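Local coordinates for trichothecene 3-O-acetyltransferase (PDB 2RKV) that transfers the acetyl group of acetyl-CoA to the 3-hydroxyl of trichothecene mycotoxins such as T-2 toxin, at the ZBA site. Sequence-based numbering; all coordinates share one arbitrary frame.

The ZBA site. Residues 16, 19, 121-122, 156, 292, 310-312, 364-366, 376, 378, 408, 411, 413. With ZBA (12,13-Epoxytrichothec-9-ene-3,4,8,15-tetrol-4,15-diacetate-8-isovalerate), chain B.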
loop_
_atom_site.group_PDB
_atom_site.type_symbol
_atom_site.label_atom_id
_atom_site.label_comp_id
_atom_site.label_asym_id
_atom_site.label_seq_id
_atom_site.Cartn_x
_atom_site.Cartn_y
_atom_site.Cartn_z
ATOM N N LEU A 16 -8.571 -6.886 -4.909
ATOM C CA LEU A 16 -7.211 -7.237 -4.508
ATOM C C LEU A 16 -6.604 -8.292 -5.427
ATOM O O LEU A 16 -5.396 -8.278 -5.691
ATOM C CB LEU A 16 -7.194 -7.714 -3.057
ATOM C CG LEU A 16 -7.652 -6.689 -2.021
ATOM C CD1 LEU A 16 -7.434 -7.241 -0.627
ATOM C CD2 LEU A 16 -6.930 -5.355 -2.183
ATOM N N ILE A 19 -4.701 -6.760 -8.633
ATOM C CA ILE A 19 -3.771 -5.657 -8.389
ATOM C C ILE A 19 -2.407 -6.163 -7.920
ATOM O O ILE A 19 -2.330 -7.150 -7.190
ATOM C CB ILE A 19 -4.345 -4.695 -7.313
ATOM C CG1 ILE A 19 -5.547 -3.917 -7.868
ATOM C CG2 ILE A 19 -3.280 -3.728 -6.796
ATOM C CD1 ILE A 19 -6.305 -3.127 -6.795
ATOM N N THR A 121 0.695 -2.078 -11.977
ATOM C CA THR A 121 -0.164 -2.125 -10.802
ATOM C C THR A 121 -1.563 -2.654 -11.133
ATOM O O THR A 121 -2.103 -3.515 -10.427
ATOM C CB THR A 121 -0.290 -0.722 -10.185
ATOM O OG1 THR A 121 0.986 -0.307 -9.683
ATOM C CG2 THR A 121 -1.308 -0.724 -9.054
ATOM N N LEU A 122 -2.140 -2.124 -12.208
ATOM C CA LEU A 122 -3.500 -2.448 -12.596
ATOM C C LEU A 122 -3.516 -3.490 -13.713
ATOM O O LEU A 122 -2.526 -3.628 -14.434
ATOM C CB LEU A 122 -4.244 -1.171 -13.018
ATOM C CG LEU A 122 -4.307 -0.075 -11.946
ATOM C CD1 LEU A 122 -4.892 1.234 -12.498
ATOM C CD2 LEU A 122 -5.063 -0.529 -10.684
ATOM N N HIS A 156 -1.672 -8.593 -4.684
ATOM C CA HIS A 156 -2.379 -8.087 -3.525
ATOM C C HIS A 156 -3.333 -9.044 -2.818
ATOM O O HIS A 156 -3.626 -8.822 -1.706
ATOM C CB HIS A 156 -3.124 -6.755 -3.849
ATOM C CG HIS A 156 -3.262 -5.799 -2.696
ATOM N ND1 HIS A 156 -3.496 -6.176 -1.399
ATOM C CD2 HIS A 156 -3.181 -4.458 -2.668
ATOM C CE1 HIS A 156 -3.576 -5.111 -0.628
ATOM N NE2 HIS A 156 -3.400 -4.051 -1.381
ATOM N N ALA A 292 -6.850 2.691 5.318
ATOM C CA ALA A 292 -6.359 1.311 5.432
ATOM C C ALA A 292 -5.770 1.075 6.820
ATOM O O ALA A 292 -5.006 1.904 7.339
ATOM C CB ALA A 292 -5.324 1.007 4.358
ATOM N N GLN A 310 -5.990 -6.974 6.430
ATOM C CA GLN A 310 -6.181 -5.543 6.445
ATOM C C GLN A 310 -7.667 -5.257 6.352
ATOM O O GLN A 310 -8.440 -6.055 5.809
ATOM C CB GLN A 310 -5.438 -4.905 5.264
ATOM C CG GLN A 310 -5.449 -3.398 5.307
ATOM C CD GLN A 310 -4.200 -2.770 4.762
ATOM O OE1 GLN A 310 -3.777 -3.029 3.635
ATOM N NE2 GLN A 310 -3.600 -1.921 5.568
ATOM N N ASN A 311 -8.062 -4.131 6.922
ATOM C CA ASN A 311 -9.405 -3.629 6.725
ATOM C C ASN A 311 -9.296 -2.131 6.468
ATOM O O ASN A 311 -8.186 -1.603 6.291
ATOM C CB ASN A 311 -10.257 -3.936 7.956
ATOM C CG ASN A 311 -11.742 -4.057 7.633
ATOM O OD1 ASN A 311 -12.211 -3.575 6.592
ATOM N ND2 ASN A 311 -12.485 -4.716 8.518
ATOM N N MET A 312 -10.438 -1.455 6.413
ATOM C CA MET A 312 -10.499 0.001 6.355
ATOM C C MET A 312 -11.295 0.504 7.552
ATOM O O MET A 312 -12.114 -0.240 8.107
ATOM C CB MET A 312 -11.221 0.470 5.085
ATOM C CG MET A 312 -10.753 -0.167 3.782
ATOM S SD MET A 312 -9.092 0.328 3.304
ATOM C CE MET A 312 -9.354 2.043 2.892
ATOM N N SER A 364 -16.416 -4.710 -1.815
ATOM C CA SER A 364 -15.337 -3.790 -2.139
ATOM C C SER A 364 -15.023 -2.945 -0.922
ATOM O O SER A 364 -15.931 -2.438 -0.263
ATOM C CB SER A 364 -15.725 -2.880 -3.306
ATOM O OG SER A 364 -14.722 -1.900 -3.525
ATOM N N LEU A 365 -13.734 -2.801 -0.636
ATOM C CA LEU A 365 -13.275 -1.937 0.457
ATOM C C LEU A 365 -13.631 -0.463 0.230
ATOM O O LEU A 365 -13.580 0.345 1.165
ATOM C CB LEU A 365 -11.766 -2.090 0.655
ATOM C CG LEU A 365 -11.317 -3.464 1.167
ATOM C CD1 LEU A 365 -9.832 -3.680 0.896
ATOM C CD2 LEU A 365 -11.640 -3.645 2.653
ATOM N N THR A 366 -13.976 -0.111 -1.008
ATOM C CA THR A 366 -14.375 1.264 -1.318
ATOM C C THR A 366 -15.751 1.310 -1.983
ATOM O O THR A 366 -16.000 2.155 -2.850
ATOM C CB THR A 366 -13.344 1.985 -2.207
ATOM O OG1 THR A 366 -13.165 1.242 -3.420
ATOM C CG2 THR A 366 -12.007 2.154 -1.476
ATOM N N MET A 376 -9.130 8.014 -0.156
ATOM C CA MET A 376 -8.827 6.602 0.081
ATOM C C MET A 376 -7.329 6.507 0.336
ATOM O O MET A 376 -6.541 6.570 -0.603
ATOM C CB MET A 376 -9.228 5.743 -1.123
ATOM C CG MET A 376 -10.699 5.897 -1.545
ATOM S SD MET A 376 -11.085 5.183 -3.160
ATOM C CE MET A 376 -10.150 6.257 -4.257
ATOM N N SER A 378 -3.817 4.784 2.175
ATOM C CA SER A 378 -3.095 3.693 2.830
ATOM C C SER A 378 -1.721 4.150 3.272
ATOM O O SER A 378 -0.888 4.533 2.449
ATOM C CB SER A 378 -2.971 2.466 1.929
ATOM O OG SER A 378 -2.287 1.420 2.613
ATOM N N VAL A 408 -5.649 7.634 -10.107
ATOM C CA VAL A 408 -6.856 7.071 -9.523
ATOM C C VAL A 408 -7.356 8.122 -8.545
ATOM O O VAL A 408 -6.796 8.275 -7.453
ATOM C CB VAL A 408 -6.571 5.744 -8.767
ATOM C CG1 VAL A 408 -7.846 5.192 -8.135
ATOM C CG2 VAL A 408 -5.938 4.706 -9.697
ATOM N N LEU A 411 -7.140 8.469 -4.460
ATOM C CA LEU A 411 -6.254 7.451 -3.894
ATOM C C LEU A 411 -4.979 8.107 -3.365
ATOM O O LEU A 411 -4.393 8.979 -4.022
ATOM C CB LEU A 411 -5.907 6.389 -4.944
ATOM C CG LEU A 411 -5.071 5.187 -4.495
ATOM C CD1 LEU A 411 -5.753 4.419 -3.364
ATOM C CD2 LEU A 411 -4.824 4.282 -5.706
ATOM N N TYR A 413 -1.243 7.492 -0.698
ATOM C CA TYR A 413 -0.339 6.676 0.123
ATOM C C TYR A 413 0.588 7.533 0.975
ATOM O O TYR A 413 0.950 8.652 0.586
ATOM C CB TYR A 413 0.538 5.773 -0.758
ATOM C CG TYR A 413 -0.257 4.815 -1.605
ATOM C CD1 TYR A 413 -0.597 5.131 -2.922
ATOM C CD2 TYR A 413 -0.687 3.595 -1.085
ATOM C CE1 TYR A 413 -1.356 4.251 -3.703
ATOM C CE2 TYR A 413 -1.442 2.711 -1.855
ATOM C CZ TYR A 413 -1.768 3.043 -3.166
ATOM O OH TYR A 413 -2.523 2.162 -3.919
HETATM O O18 ZBA B . -8.652 1.814 -5.951
HETATM C C44 ZBA B . -8.357 0.742 -6.292
HETATM C C45 ZBA B . -9.063 -0.083 -7.305
HETATM C C46 ZBA B . -8.336 -0.124 -8.568
HETATM C C48 ZBA B . -8.169 1.204 -9.100
HETATM C C47 ZBA B . -8.986 -0.835 -9.716
HETATM O O17 ZBA B . -7.272 0.134 -5.799
HETATM C C31 ZBA B . -6.328 0.838 -4.978
HETATM C C30 ZBA B . -6.734 0.849 -3.542
HETATM C C32 ZBA B . -5.016 0.204 -5.252
HETATM C C39 ZBA B . -4.553 0.335 -6.685
HETATM C C33 ZBA B . -4.361 -0.434 -4.333
HETATM C C34 ZBA B . -4.807 -0.581 -2.929
HETATM O O10 ZBA B . -4.091 0.444 -2.212
HETATM C C29 ZBA B . -6.319 -0.369 -2.717
HETATM C C38 ZBA B . -7.049 -1.605 -3.230
HETATM O O12 ZBA B . -8.364 -1.269 -3.644
HETATM C C40 ZBA B . -9.386 -2.083 -3.433
HETATM C C41 ZBA B . -10.654 -1.485 -3.995
HETATM O O13 ZBA B . -9.365 -3.082 -2.892
HETATM C C28 ZBA B . -6.605 -0.173 -1.169
HETATM C C37 ZBA B . -8.102 -0.113 -0.811
HETATM C C35 ZBA B . -5.830 1.065 -0.735
HETATM C C25 ZBA B . -4.422 0.614 -0.865
HETATM C C36 ZBA B . -6.303 2.402 -0.516
HETATM O O11 ZBA B . -6.175 1.527 0.579
HETATM C C27 ZBA B . -5.826 -1.254 -0.346
HETATM C C26 ZBA B . -4.444 -0.675 -0.106
HETATM O O16 ZBA B . -3.412 -1.542 -0.483
HETATM O O14 ZBA B . -6.493 -1.330 0.918
HETATM C C42 ZBA B . -6.531 -2.382 1.726
HETATM O O15 ZBA B . -7.106 -2.370 2.766
HETATM C C43 ZBA B . -5.755 -3.476 1.204
HETATM O O HOH W 1 -11.775 -4.341 -2.196
#
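The trichothecene pocket of this BAHD acetyltransferase lies in the interior of the protein, between the N-terminal part, which brings Leu16, Ile19, Leu122 and His156, and the C-terminal part, whose strands 375-379 and 411-414 face His156 while strand 310-318 closes the 4-acetyl end. T-2 toxin, partly occupied, has 530 of its 624 Å² hidden by protein. His156, from the HXXXD motif and the family's general base, meets the substrate tip-on: NE2 lies 2.7 Å from O16, the 3-hydroxyl to be acetylated, which sits in the plane of the imidazole at its edge. The hydrogen bond is almost straight, 177° at the hydrogen, its direction not settled. Leu16 CD2 caps one face of this ring, 3.6 Å above its centre, and should help fix its rotation. From across the toxin, Tyr413 donates its phenol OH to the ring ether O10 at 2.9 Å. Leu411, with CG anti to the backbone N (chi1 -176°), lays its CD1 methyl 3.5 Å from C36 of the epoxide, while CD2 packs against C31, the cyclohexene carbon bearing the isovalerate ester. The 4-acetyl group runs between Gln310, Met312 and Leu365; Met312, its chain curled, turns SD to 3.4 Å from the acetyl carbonyl O15. At the 15-acetyl group, a water 2.8 Å from carbonyl O13 links it to the backbone N of Leu365. The isovalerate tail rests against Leu122 CD2, 3.9 Å from C48, with Val408 nearby. Largely apolar walls and few polar grips thus hold the toxin with its 3-hydroxyl at His156, which probably takes up the proton as that oxygen attacks the thioester of acetyl-CoA.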